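PDB 5CYX: protein Cdhr2 from Mus musculus, which probably links neighbouring microvilli of the epithelial brush border through calcium-dependent adhesion to CDHR5, and so controls how the microvilli pack. Local coordinates for residues A48-S52 with L62-L66; V104-F110 with F125-E130; V120-S126 with S165-T171; D131-A137 with D189-I193; E184-D189 with T200-P205. All blocks are in the same frame, centred on the assembly; numbering follows the deposited sequence.

How the contacts relate
Contact 1 belongs to the first cadherin repeat, contacts 2 to 5 to the second. The calcium-filled junction of the two repeats is where contact 4 sits, its centre about 25 Å from that of contact 1, with nearest atoms about 10 Å apart. Contact 5 shares D189 with contact 4, and with it the calcium ion of chain D. Moving away from the metals, contact 2 packs against contact 5, A129 CB lying 3.7 Å from A187 CB. Contact 3 is farther along the repeat: it takes F125 and S126 in common with contact 2 and meets contact 5 where I166 CD1 comes within 4.1 Å of L185 CD1.

Contact 1: A48-S52 with L62-L66; sequences ASYFS and LASPL
F51 and L62 form an antiparallel, non-hydrogen-bonded pair, their CA atoms 4.7 Å apart and their side chains diverging, at the point where residues 48-52 leave a short 3-10 turn and become a strand. One residue further out, A63 N gives a nearly straight hydrogen bond (174°) to Y50 O at 2.6 Å, reaching the oxygen from well above the carbonyl plane. On the outer side the methyl of A63 lies 3.6 Å from S49 O, and S64 CB approaches the same oxygen, so the end of the turn rests on the loop running on from L62. The pairing joins the outer strand 51-53 to the end of the central strand 59-62 in the three-stranded antiparallel sheet that also holds 25-30, half of the beta sandwich of this first cadherin repeat; L62 bonds through its backbone to G23 and A24 on the far side. F51 turns its CB away from the neighbouring segment, yet with CG beside the backbone N (chi1 -57°) its ring swings back far enough for CE1 to meet L62 CD1 at 3.9 Å. The ring goes on into the core, against L16, F74 and I76. Y50 extends along the loop instead: P65 O lies at the ring edge, 3.7 Å from CE1, while CD1 touches L66 CD2 at 4.0 Å. F74 stacks on the same tyrosine ring, and L66 reaches both F74 and L16.

Contact 2: V104-F110 with F125-E130; sequences VFLNTEF and FSVLAE
With CG anti to its carbonyl carbon (chi1 -66°), F105 lays its ring over A129, whose methyl sits almost exactly above the centre, 3.7 Å from the ring centroid in a CH-pi contact. F125 takes the other course: its CG is anti to the backbone N (chi1 -161°), which carries the ring across to F110, with CE2 3.5 Å from F110 CB. Those two rings meet obliquely, planes 50° apart. V127 stands between F105 and F110 and serves both. Its CG2 meets the edge of the F105 ring, 3.8 Å from F105 CE1, and its CG1 lies over one face of F110, offset toward the rim at 4.0 Å from F110 CE2. Residues 104-110 lead from the calcium linker into strand 109-115 of the second cadherin repeat, and 125-130 run out of strand 123-126 in the facing sheet, so the aromatics pack between the two layers of the sandwich, over the buried V127 and A129. F105 also packs on A187 and Y142, F125 on V208. Were F105 an alanine, the A129 methyl and V127 CG2 would probably border a gap, and A187 and Y142 would lose a shared neighbour. Nearer the linker the chains are held by backbone: V104 and E130 make a single antiparallel hydrogen-bonded pair, V104 N to E130 O and E130 N to V104 O both at 2.8 Å. Beside it A129 CA makes a CA-H...O contact to V104 O at 3.1 Å.

Contact 3: V120-S126 with S165-T171; sequences VGSVVFS and SIVLNDT
V120, I166 and L168 bury the most surface here. V120 spreads its two methyls along the backbone opposite: CG1, anti to the backbone N (chi1 173°), lies 3.6 Å from L168 O, and CG2 comes equally near D170 C. L168 is held through both its backbone N and its O. The N donates to S122 O at 2.8 Å, the O accepts from G121 N at the same length, and its CB lies 4.1 Å from V124 CG2. G121 manages the turn before this with a positive phi of 91°. I166 repeats the double grip, its O taking V124 N and its N giving to F125 O, an oxygen that also lies 3.3 Å from I166 CB. Between V123 and F125 the register slips by one residue, a beta bulge, so V123 pairs with V167 but F125 with I166. Strands 123-126 and 165-168 are antiparallel neighbours in the three-stranded sheet of the second cadherin repeat, completed by 158-160. I166, V124 and L168 face the interior, where V124 reaches I210 of the other layer and I166 packs on I160. V123, V167, S126 and S165 are on the other face of the sheet; the CG2 atoms of V123 and V167 touch at 4.1 Å, and the S126 and S165 hydroxyls share a short hydrogen bond, OG to OG 2.5 Å. Another copy of the protein meets this edge: V123 N bonds to N169 OD1 and G121 O to R159 NH2 of that second subunit.

Contact 4: D131-A137 with D189-I193; sequences DKDTGTA and DSGGI. With CA (calcium ion), chain D; CA (calcium ion), chain C.
D131, A137 and D189 close on one calcium ion (chain D), the tightly packed end of this contact. D131 grips it with both carboxylate oxygens, OD1 at 2.5 Å and OD2 at 2.3 Å from the metal, while A137 O binds at 2.3 Å and D189 OD2 at 2.5 Å. The carboxylate of D133 spans two ions, OD2 lying 2.3 Å from the chain D calcium and OD1 2.4 Å from that of chain C. N99 OD1 and N101 O complete a shell of seven oxygens. Two Asx turns set the aspartates: D131 OD1 takes D133 N on its anti lone pair, and D189 OD1 receives G191 N from above the carboxylate plane. Beyond the metal, polar groups join the loops. T136 OG1, placed between its own backbone N and carbonyl carbon (chi1 59°), donates to G191 O at 2.5 Å, and S190 N bonds to T136 O at 3.1 Å. Looser are the CB-to-CB approach of S190 and T136 and the edge where A137 CB barely reaches G192 CA. Nor is this side all solvent: T136 packs on G135 of a third subunit and T136 of a second. Residues 131-133 are the DXD motif of cadherin repeats, at the junction between repeats one and two. Three carboxylates converging on one ion would probably repel one another without it, consistent with calcium being needed to hold the junction in shape.

Contact 5: E184-D189 with T200-P205; sequences ELKACD and TQCSQP. With CA (calcium ion), chain D.
C188 and C202 are bridged with CA atoms 4.1 Å apart, where 184-189 of the strand leading to the calcium site run roughly antiparallel to the irregular segment 200-205. A disulfide in the second cadherin repeat fastens the two: SG to SG 2.2 Å, with a near-perpendicular chi3 of 96°. It ties strand 180-189 to the chain returning from the hairpin 192-199 toward strand 206-213. S203 does the bonding next to it. With OG lodged between its own backbone N and carbonyl carbon (chi1 69°), the hydroxyl accepts A187 N at 3.1 Å and donates to Q204 O at 2.8 Å, while S203 N donates to A187 O at 2.8 Å. Without the hydroxyl, as with an alanine here, A187 N is likely to lose its acceptor and Q204 O that donor, although the backbone bond to A187 O could remain. At the far end P205 CB lies against E184 OE2 at 3.7 Å. Toward the metal, D189 N bonds to Q201 O, and Q201 NE2 reaches N99 O in the linker. The aspartate that binds calcium through OD2 is steadied from this side too: Q201 N donates to D189 OD1 at 2.9 Å, from 35° above the carboxylate plane.

Contact 1: A48-S52 with L62-L66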
# COMPACT_ATOMS: atom_id res chain seq x y z
N ALA A 48 -47.12 5.84 -20.04
CA ALA A 48 -48.36 5.95 -19.23
C ALA A 48 -48.49 4.91 -18.13
O ALA A 48 -49.09 5.21 -17.11
CB ALA A 48 -49.61 5.86 -20.12
N SER A 49 -47.93 3.73 -18.32
CA SER A 49 -48.15 2.62 -17.38
C SER A 49 -47.36 2.74 -16.08
O SER A 49 -47.57 1.97 -15.17
CB SER A 49 -47.82 1.28 -18.05
OG SER A 49 -46.45 1.24 -18.39
N TYR A 50 -46.44 3.69 -16.00
CA TYR A 50 -45.81 3.99 -14.74
C TYR A 50 -46.76 4.62 -13.73
O TYR A 50 -46.46 4.60 -12.53
CB TYR A 50 -44.63 4.97 -14.94
CG TYR A 50 -43.36 4.32 -15.37
CD1 TYR A 50 -42.57 3.64 -14.46
CD2 TYR A 50 -42.95 4.35 -16.70
CE1 TYR A 50 -41.38 3.02 -14.85
CE2 TYR A 50 -41.78 3.75 -17.10
CZ TYR A 50 -40.99 3.09 -16.17
OH TYR A 50 -39.80 2.52 -16.56
N PHE A 51 -47.86 5.21 -14.20
CA PHE A 51 -48.79 5.86 -13.29
C PHE A 51 -50.23 5.45 -13.47
O PHE A 51 -50.61 4.94 -14.51
CB PHE A 51 -48.68 7.35 -13.44
CG PHE A 51 -47.28 7.86 -13.20
CD1 PHE A 51 -46.75 7.86 -11.93
CD2 PHE A 51 -46.49 8.29 -14.28
CE1 PHE A 51 -45.45 8.33 -11.69
CE2 PHE A 51 -45.19 8.74 -14.06
CZ PHE A 51 -44.67 8.77 -12.76
N SER A 52 -50.99 5.64 -12.40
CA SER A 52 -52.41 5.40 -12.35
C SER A 52 -53.01 6.71 -11.86
O SER A 52 -52.69 7.13 -10.75
CB SER A 52 -52.70 4.31 -11.33
OG SER A 52 -54.06 4.29 -10.96
N LEU A 62 -48.05 5.72 -8.22
CA LEU A 62 -47.05 5.04 -8.98
C LEU A 62 -47.63 3.65 -9.33
O LEU A 62 -48.09 2.97 -8.44
CB LEU A 62 -45.79 4.86 -8.19
CG LEU A 62 -44.65 4.16 -8.94
CD1 LEU A 62 -44.06 5.06 -10.04
CD2 LEU A 62 -43.59 3.72 -7.95
N ALA A 63 -47.61 3.25 -10.60
CA ALA A 63 -48.28 1.93 -10.99
C ALA A 63 -47.32 0.84 -11.45
O ALA A 63 -47.73 -0.29 -11.77
CB ALA A 63 -49.32 2.19 -12.06
N SER A 64 -46.03 1.18 -11.56
CA SER A 64 -45.03 0.22 -11.92
C SER A 64 -43.73 0.67 -11.29
O SER A 64 -43.54 1.85 -11.16
CB SER A 64 -44.93 0.14 -13.44
OG SER A 64 -43.84 -0.68 -13.80
N PRO A 65 -42.85 -0.27 -10.90
CA PRO A 65 -41.64 0.09 -10.17
C PRO A 65 -40.66 0.96 -10.97
O PRO A 65 -40.47 0.74 -12.14
CB PRO A 65 -41.02 -1.28 -9.82
CG PRO A 65 -42.15 -2.26 -9.88
CD PRO A 65 -43.02 -1.74 -10.98
N LEU A 66 -40.10 1.96 -10.30
CA LEU A 66 -39.07 2.81 -10.80
C LEU A 66 -37.75 2.13 -10.57
O LEU A 66 -37.59 1.40 -9.59
CB LEU A 66 -39.05 4.12 -9.99
CG LEU A 66 -40.24 5.05 -10.12
CD1 LEU A 66 -40.04 6.28 -9.25
CD2 LEU A 66 -40.45 5.49 -11.56

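Contact 2: V104-F110 with F125-E130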
# COMPACT_ATOMS: atom_id res chain seq x y z
N VAL A 104 -21.05 -7.05 -5.74
CA VAL A 104 -21.07 -8.44 -6.19
C VAL A 104 -19.70 -8.81 -6.79
O VAL A 104 -19.07 -7.99 -7.50
CB VAL A 104 -22.22 -8.73 -7.22
CG1 VAL A 104 -23.57 -8.79 -6.53
CG2 VAL A 104 -22.26 -7.68 -8.34
N PHE A 105 -19.24 -10.01 -6.45
CA PHE A 105 -18.04 -10.64 -6.97
C PHE A 105 -18.55 -11.73 -7.90
O PHE A 105 -19.61 -12.27 -7.62
CB PHE A 105 -17.30 -11.40 -5.85
CG PHE A 105 -16.72 -10.52 -4.74
CD1 PHE A 105 -15.43 -10.05 -4.83
CD2 PHE A 105 -17.42 -10.29 -3.58
CE1 PHE A 105 -14.87 -9.27 -3.81
CE2 PHE A 105 -16.87 -9.55 -2.54
CZ PHE A 105 -15.59 -9.03 -2.65
N LEU A 106 -17.78 -12.11 -8.92
CA LEU A 106 -18.14 -13.19 -9.87
C LEU A 106 -18.07 -14.65 -9.34
O LEU A 106 -18.81 -15.50 -9.83
CB LEU A 106 -17.28 -13.07 -11.14
CG LEU A 106 -17.55 -11.82 -11.99
CD1 LEU A 106 -16.38 -11.58 -12.93
CD2 LEU A 106 -18.87 -11.96 -12.77
N ASN A 107 -17.17 -14.94 -8.38
CA ASN A 107 -17.15 -16.21 -7.63
C ASN A 107 -17.12 -15.93 -6.13
O ASN A 107 -16.82 -14.80 -5.72
CB ASN A 107 -15.94 -17.07 -8.00
CG ASN A 107 -15.97 -17.51 -9.44
OD1 ASN A 107 -15.40 -16.85 -10.32
ND2 ASN A 107 -16.65 -18.61 -9.70
N THR A 108 -17.42 -16.96 -5.35
CA THR A 108 -17.34 -16.91 -3.88
C THR A 108 -16.06 -17.52 -3.28
O THR A 108 -15.80 -17.34 -2.08
CB THR A 108 -18.53 -17.65 -3.22
OG1 THR A 108 -18.48 -19.04 -3.55
CG2 THR A 108 -19.84 -17.05 -3.69
N GLU A 109 -15.31 -18.31 -4.07
CA GLU A 109 -14.02 -18.82 -3.62
C GLU A 109 -12.93 -18.70 -4.68
O GLU A 109 -13.16 -18.96 -5.87
CB GLU A 109 -14.04 -20.25 -3.08
CG GLU A 109 -15.33 -20.75 -2.45
CD GLU A 109 -16.12 -21.59 -3.44
OE1 GLU A 109 -16.43 -22.75 -3.10
OE2 GLU A 109 -16.38 -21.12 -4.58
N PHE A 110 -11.74 -18.40 -4.18
CA PHE A 110 -10.55 -18.18 -4.98
C PHE A 110 -9.45 -18.95 -4.31
O PHE A 110 -9.51 -19.17 -3.10
CB PHE A 110 -10.18 -16.69 -4.94
CG PHE A 110 -11.26 -15.81 -5.45
CD1 PHE A 110 -11.45 -15.65 -6.85
CD2 PHE A 110 -12.16 -15.23 -4.58
CE1 PHE A 110 -12.48 -14.84 -7.33
CE2 PHE A 110 -13.18 -14.41 -5.05
CZ PHE A 110 -13.34 -14.21 -6.42
N PHE A 125 -2.93 -11.35 -4.01
CA PHE A 125 -4.09 -11.68 -4.81
C PHE A 125 -4.98 -10.47 -4.84
O PHE A 125 -5.03 -9.68 -3.84
CB PHE A 125 -4.90 -12.84 -4.16
CG PHE A 125 -5.83 -13.53 -5.14
CD1 PHE A 125 -5.31 -14.25 -6.21
CD2 PHE A 125 -7.23 -13.44 -5.00
CE1 PHE A 125 -6.16 -14.88 -7.14
CE2 PHE A 125 -8.08 -14.08 -5.92
CZ PHE A 125 -7.54 -14.77 -7.00
N SER A 126 -5.75 -10.36 -5.91
CA SER A 126 -6.67 -9.25 -6.08
C SER A 126 -8.09 -9.75 -6.35
O SER A 126 -8.28 -10.69 -7.09
CB SER A 126 -6.17 -8.34 -7.20
OG SER A 126 -4.96 -7.71 -6.77
N VAL A 127 -9.06 -9.17 -5.64
CA VAL A 127 -10.46 -9.41 -5.95
C VAL A 127 -11.14 -8.12 -6.47
O VAL A 127 -10.65 -7.00 -6.25
CB VAL A 127 -11.20 -9.99 -4.73
CG1 VAL A 127 -10.68 -11.40 -4.43
CG2 VAL A 127 -11.05 -9.10 -3.49
N LEU A 128 -12.26 -8.28 -7.16
CA LEU A 128 -13.02 -7.14 -7.66
C LEU A 128 -14.49 -7.34 -7.38
O LEU A 128 -15.09 -8.34 -7.79
CB LEU A 128 -12.81 -7.00 -9.17
CG LEU A 128 -13.42 -5.74 -9.80
CD1 LEU A 128 -12.81 -4.46 -9.20
CD2 LEU A 128 -13.26 -5.80 -11.32
N ALA A 129 -15.09 -6.38 -6.68
CA ALA A 129 -16.55 -6.39 -6.56
C ALA A 129 -17.08 -5.16 -7.24
O ALA A 129 -16.42 -4.14 -7.27
CB ALA A 129 -17.01 -6.48 -5.12
N GLU A 130 -18.27 -5.28 -7.81
CA GLU A 130 -18.90 -4.15 -8.48
C GLU A 130 -20.26 -3.95 -7.87
O GLU A 130 -20.91 -4.91 -7.48
CB GLU A 130 -19.02 -4.43 -10.00
CG GLU A 130 -17.65 -4.44 -10.65
CD GLU A 130 -17.67 -4.99 -12.05
OE1 GLU A 130 -18.29 -6.09 -12.28
OE2 GLU A 130 -17.06 -4.33 -12.90

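Contact 3: V120-S126 with S165-T171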
# COMPACT_ATOMS: atom_id res chain seq x y z
N VAL A 120 7.55 -8.41 1.72
CA VAL A 120 6.54 -7.61 2.31
C VAL A 120 6.29 -6.39 1.41
O VAL A 120 7.22 -5.76 1.00
CB VAL A 120 6.96 -7.18 3.75
CG1 VAL A 120 5.96 -6.22 4.30
CG2 VAL A 120 6.99 -8.40 4.66
N GLY A 121 5.02 -6.03 1.25
CA GLY A 121 4.49 -5.06 0.37
C GLY A 121 4.09 -5.63 -0.99
O GLY A 121 3.56 -4.91 -1.85
N SER A 122 4.36 -6.91 -1.22
CA SER A 122 3.87 -7.57 -2.45
C SER A 122 2.38 -7.79 -2.42
O SER A 122 1.83 -8.24 -1.38
CB SER A 122 4.52 -8.92 -2.66
OG SER A 122 5.93 -8.92 -2.69
N VAL A 123 1.75 -7.63 -3.57
CA VAL A 123 0.39 -8.11 -3.79
C VAL A 123 0.33 -9.65 -3.87
O VAL A 123 0.98 -10.28 -4.69
CB VAL A 123 -0.32 -7.50 -5.02
CG1 VAL A 123 -1.64 -8.21 -5.32
CG2 VAL A 123 -0.62 -6.03 -4.77
N VAL A 124 -0.55 -10.22 -3.05
CA VAL A 124 -0.77 -11.65 -2.98
C VAL A 124 -1.85 -12.10 -3.93
O VAL A 124 -1.73 -13.13 -4.51
CB VAL A 124 -1.20 -12.09 -1.55
CG1 VAL A 124 -1.71 -13.55 -1.52
CG2 VAL A 124 -0.03 -11.93 -0.64
N PHE A 125 -2.93 -11.35 -4.01
CA PHE A 125 -4.09 -11.68 -4.81
C PHE A 125 -4.98 -10.47 -4.84
O PHE A 125 -5.03 -9.68 -3.84
CB PHE A 125 -4.90 -12.84 -4.16
CG PHE A 125 -5.83 -13.53 -5.14
CD1 PHE A 125 -5.31 -14.25 -6.21
CD2 PHE A 125 -7.23 -13.44 -5.00
CE1 PHE A 125 -6.16 -14.88 -7.14
CE2 PHE A 125 -8.08 -14.08 -5.92
CZ PHE A 125 -7.54 -14.77 -7.00
N SER A 126 -5.75 -10.36 -5.91
CA SER A 126 -6.67 -9.25 -6.08
C SER A 126 -8.09 -9.75 -6.35
O SER A 126 -8.28 -10.69 -7.09
CB SER A 126 -6.17 -8.34 -7.20
OG SER A 126 -4.96 -7.71 -6.77
N SER A 165 -6.81 -5.35 -3.86
CA SER A 165 -5.55 -6.08 -3.70
C SER A 165 -5.20 -6.37 -2.24
O SER A 165 -5.13 -5.44 -1.42
CB SER A 165 -4.39 -5.33 -4.33
OG SER A 165 -4.47 -5.47 -5.73
N ILE A 166 -4.92 -7.65 -1.98
CA ILE A 166 -4.47 -8.17 -0.71
C ILE A 166 -2.95 -8.09 -0.77
O ILE A 166 -2.32 -8.62 -1.72
CB ILE A 166 -4.94 -9.65 -0.53
CG1 ILE A 166 -6.46 -9.70 -0.57
CG2 ILE A 166 -4.40 -10.30 0.75
CD1 ILE A 166 -7.00 -11.13 -0.55
N VAL A 167 -2.38 -7.37 0.19
CA VAL A 167 -0.94 -7.15 0.27
C VAL A 167 -0.37 -7.90 1.45
O VAL A 167 -0.92 -7.82 2.56
CB VAL A 167 -0.61 -5.65 0.44
CG1 VAL A 167 0.86 -5.49 0.69
CG2 VAL A 167 -1.02 -4.92 -0.84
N LEU A 168 0.78 -8.51 1.24
CA LEU A 168 1.54 -9.12 2.29
C LEU A 168 2.17 -8.08 3.21
O LEU A 168 2.91 -7.20 2.70
CB LEU A 168 2.62 -9.95 1.71
CG LEU A 168 3.37 -10.79 2.72
CD1 LEU A 168 2.53 -11.97 3.24
CD2 LEU A 168 4.67 -11.24 2.11
N ASN A 169 1.88 -8.21 4.51
CA ASN A 169 2.31 -7.28 5.55
C ASN A 169 3.35 -7.79 6.54
O ASN A 169 3.85 -7.02 7.30
CB ASN A 169 1.06 -6.80 6.30
CG ASN A 169 1.34 -5.71 7.25
OD1 ASN A 169 1.69 -4.54 6.85
ND2 ASN A 169 1.21 -6.03 8.56
N ASP A 170 3.64 -9.08 6.55
CA ASP A 170 4.68 -9.67 7.38
C ASP A 170 5.19 -10.89 6.61
O ASP A 170 4.65 -11.20 5.57
CB ASP A 170 4.00 -10.10 8.69
CG ASP A 170 4.96 -10.28 9.86
OD1 ASP A 170 6.19 -10.33 9.71
OD2 ASP A 170 4.46 -10.43 10.99
N THR A 171 6.23 -11.55 7.12
CA THR A 171 7.00 -12.53 6.36
C THR A 171 6.33 -13.88 6.56
O THR A 171 5.76 -14.17 7.63
CB THR A 171 8.41 -12.70 6.92
OG1 THR A 171 8.27 -12.90 8.33
CG2 THR A 171 9.29 -11.46 6.71

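Contact 4: D131-A137 with D189-I193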
# COMPACT_ATOMS: atom_id res chain seq x y z
N ASP A 131 -20.67 -2.71 -7.82
CA ASP A 131 -21.94 -2.31 -7.23
C ASP A 131 -22.57 -1.38 -8.23
O ASP A 131 -22.00 -0.35 -8.56
CB ASP A 131 -21.71 -1.59 -5.90
CG ASP A 131 -22.99 -1.22 -5.17
OD1 ASP A 131 -23.93 -0.66 -5.76
OD2 ASP A 131 -23.06 -1.42 -3.94
N LYS A 132 -23.77 -1.73 -8.68
CA LYS A 132 -24.43 -0.99 -9.77
C LYS A 132 -24.94 0.40 -9.44
O LYS A 132 -25.28 1.14 -10.34
CB LYS A 132 -25.57 -1.82 -10.33
CG LYS A 132 -25.05 -3.08 -10.99
CD LYS A 132 -25.63 -3.26 -12.37
CE LYS A 132 -27.07 -3.76 -12.32
NZ LYS A 132 -27.89 -3.27 -13.48
N ASP A 133 -24.99 0.78 -8.15
CA ASP A 133 -25.47 2.10 -7.83
C ASP A 133 -24.38 3.12 -8.25
O ASP A 133 -23.27 2.73 -8.61
CB ASP A 133 -25.84 2.24 -6.34
CG ASP A 133 -26.90 1.20 -5.92
OD1 ASP A 133 -27.91 1.04 -6.65
OD2 ASP A 133 -26.61 0.50 -4.95
N THR A 134 -24.74 4.39 -8.20
CA THR A 134 -23.89 5.50 -8.61
C THR A 134 -23.56 6.38 -7.39
O THR A 134 -24.37 6.48 -6.47
CB THR A 134 -24.65 6.34 -9.65
OG1 THR A 134 -24.92 5.54 -10.83
CG2 THR A 134 -23.83 7.62 -10.08
N GLY A 135 -22.41 7.05 -7.37
CA GLY A 135 -22.03 7.83 -6.21
C GLY A 135 -21.52 6.91 -5.11
O GLY A 135 -21.07 5.78 -5.37
N THR A 136 -21.53 7.41 -3.87
CA THR A 136 -20.95 6.65 -2.77
C THR A 136 -21.72 5.35 -2.60
O THR A 136 -21.19 4.39 -2.09
CB THR A 136 -20.92 7.41 -1.43
OG1 THR A 136 -22.25 7.75 -1.09
CG2 THR A 136 -20.08 8.76 -1.60
N ALA A 137 -22.97 5.33 -3.01
CA ALA A 137 -23.73 4.08 -2.99
C ALA A 137 -23.16 3.02 -3.91
O ALA A 137 -23.54 1.82 -3.81
CB ALA A 137 -25.16 4.35 -3.38
N ASP A 189 -20.44 -1.02 0.07
CA ASP A 189 -20.39 0.25 -0.57
C ASP A 189 -20.07 1.29 0.53
O ASP A 189 -19.94 0.96 1.74
CB ASP A 189 -21.66 0.55 -1.40
CG ASP A 189 -22.93 0.47 -0.60
OD1 ASP A 189 -22.90 0.84 0.58
OD2 ASP A 189 -23.97 -0.00 -1.15
N SER A 190 -20.01 2.54 0.12
CA SER A 190 -19.60 3.64 0.99
C SER A 190 -20.86 4.40 1.48
O SER A 190 -20.78 5.51 1.93
CB SER A 190 -18.63 4.56 0.21
OG SER A 190 -17.52 3.84 -0.33
N GLY A 191 -22.03 3.77 1.40
CA GLY A 191 -23.26 4.34 1.91
C GLY A 191 -23.96 5.26 0.94
O GLY A 191 -23.40 5.71 -0.10
N GLY A 192 -25.18 5.55 1.32
CA GLY A 192 -26.19 6.26 0.53
C GLY A 192 -27.50 6.23 1.34
O GLY A 192 -27.48 6.16 2.58
N ILE A 193 -28.61 6.36 0.64
CA ILE A 193 -29.92 6.51 1.23
C ILE A 193 -30.79 5.39 0.66
O ILE A 193 -30.71 5.09 -0.55
CB ILE A 193 -30.57 7.85 0.80
CG1 ILE A 193 -29.67 9.05 1.17
CG2 ILE A 193 -31.97 8.00 1.38
CD1 ILE A 193 -29.39 9.16 2.66
CA CA D . -24.88 -0.06 -3.48
CA CA C . -29.78 2.36 -7.24

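Contact 5: E184-D189 with T200-P205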
# COMPACT_ATOMS: atom_id res chain seq x y z
N GLU A 184 -11.34 -14.85 4.81
CA GLU A 184 -12.70 -14.49 4.50
C GLU A 184 -12.77 -12.97 4.27
O GLU A 184 -12.34 -12.22 5.13
CB GLU A 184 -13.61 -14.89 5.64
CG GLU A 184 -15.01 -14.34 5.52
CD GLU A 184 -15.93 -14.80 6.62
OE1 GLU A 184 -15.53 -15.63 7.47
OE2 GLU A 184 -17.09 -14.38 6.57
N LEU A 185 -13.38 -12.53 3.16
CA LEU A 185 -13.53 -11.07 2.87
C LEU A 185 -14.96 -10.69 2.68
O LEU A 185 -15.84 -11.54 2.47
CB LEU A 185 -12.82 -10.67 1.56
CG LEU A 185 -11.57 -11.41 1.17
CD1 LEU A 185 -11.10 -10.88 -0.19
CD2 LEU A 185 -10.49 -11.20 2.20
N LYS A 186 -15.21 -9.39 2.77
CA LYS A 186 -16.43 -8.81 2.20
C LYS A 186 -16.15 -7.46 1.53
O LYS A 186 -15.07 -6.90 1.66
CB LYS A 186 -17.56 -8.69 3.21
CG LYS A 186 -17.25 -7.78 4.38
CD LYS A 186 -18.47 -7.51 5.28
CE LYS A 186 -18.12 -6.36 6.24
NZ LYS A 186 -19.08 -6.17 7.37
N ALA A 187 -17.14 -7.01 0.77
CA ALA A 187 -17.09 -5.74 0.10
C ALA A 187 -18.36 -5.01 0.49
O ALA A 187 -19.42 -5.62 0.44
CB ALA A 187 -16.99 -5.92 -1.43
N CYS A 188 -18.24 -3.76 0.93
CA CYS A 188 -19.39 -2.90 1.16
C CYS A 188 -19.31 -1.68 0.27
O CYS A 188 -18.24 -1.33 -0.24
CB CYS A 188 -19.50 -2.47 2.63
SG CYS A 188 -19.44 -3.87 3.78
N ASP A 189 -20.44 -1.02 0.07
CA ASP A 189 -20.39 0.25 -0.57
C ASP A 189 -20.07 1.29 0.53
O ASP A 189 -19.94 0.96 1.74
CB ASP A 189 -21.66 0.55 -1.40
CG ASP A 189 -22.93 0.47 -0.60
OD1 ASP A 189 -22.90 0.84 0.58
OD2 ASP A 189 -23.97 -0.00 -1.15
N THR A 200 -25.97 1.33 4.07
CA THR A 200 -24.73 0.79 3.49
C THR A 200 -25.04 -0.64 3.12
O THR A 200 -25.66 -1.34 3.92
CB THR A 200 -23.59 0.82 4.52
OG1 THR A 200 -23.22 2.18 4.84
CG2 THR A 200 -22.36 0.04 4.00
N GLN A 201 -24.63 -1.09 1.92
CA GLN A 201 -24.88 -2.52 1.54
C GLN A 201 -23.60 -3.32 1.53
O GLN A 201 -22.55 -2.78 1.15
CB GLN A 201 -25.53 -2.60 0.18
CG GLN A 201 -26.83 -1.82 0.05
CD GLN A 201 -28.06 -2.63 0.43
OE1 GLN A 201 -27.96 -3.75 0.94
NE2 GLN A 201 -29.22 -2.06 0.18
N CYS A 202 -23.68 -4.59 1.93
CA CYS A 202 -22.51 -5.50 1.96
C CYS A 202 -22.70 -6.75 1.08
O CYS A 202 -23.81 -7.15 0.79
CB CYS A 202 -22.11 -5.86 3.42
SG CYS A 202 -21.45 -4.46 4.43
N SER A 203 -21.60 -7.31 0.60
CA SER A 203 -21.66 -8.50 -0.23
C SER A 203 -21.87 -9.73 0.62
O SER A 203 -21.77 -9.67 1.83
CB SER A 203 -20.34 -8.71 -0.93
OG SER A 203 -19.36 -9.07 0.03
N GLN A 204 -22.10 -10.85 -0.06
CA GLN A 204 -21.98 -12.15 0.59
C GLN A 204 -20.47 -12.38 0.91
O GLN A 204 -19.63 -11.86 0.20
CB GLN A 204 -22.57 -13.30 -0.28
CG GLN A 204 -21.81 -13.61 -1.58
CD GLN A 204 -22.42 -14.81 -2.38
OE1 GLN A 204 -22.81 -15.82 -1.81
NE2 GLN A 204 -22.45 -14.68 -3.71
N PRO A 205 -20.16 -13.19 1.93
CA PRO A 205 -18.77 -13.56 2.22
C PRO A 205 -18.11 -14.21 1.02
O PRO A 205 -18.78 -14.94 0.27
CB PRO A 205 -18.89 -14.64 3.33
CG PRO A 205 -20.29 -14.58 3.80
CD PRO A 205 -21.09 -14.10 2.64
CA CA D . -24.88 -0.06 -3.48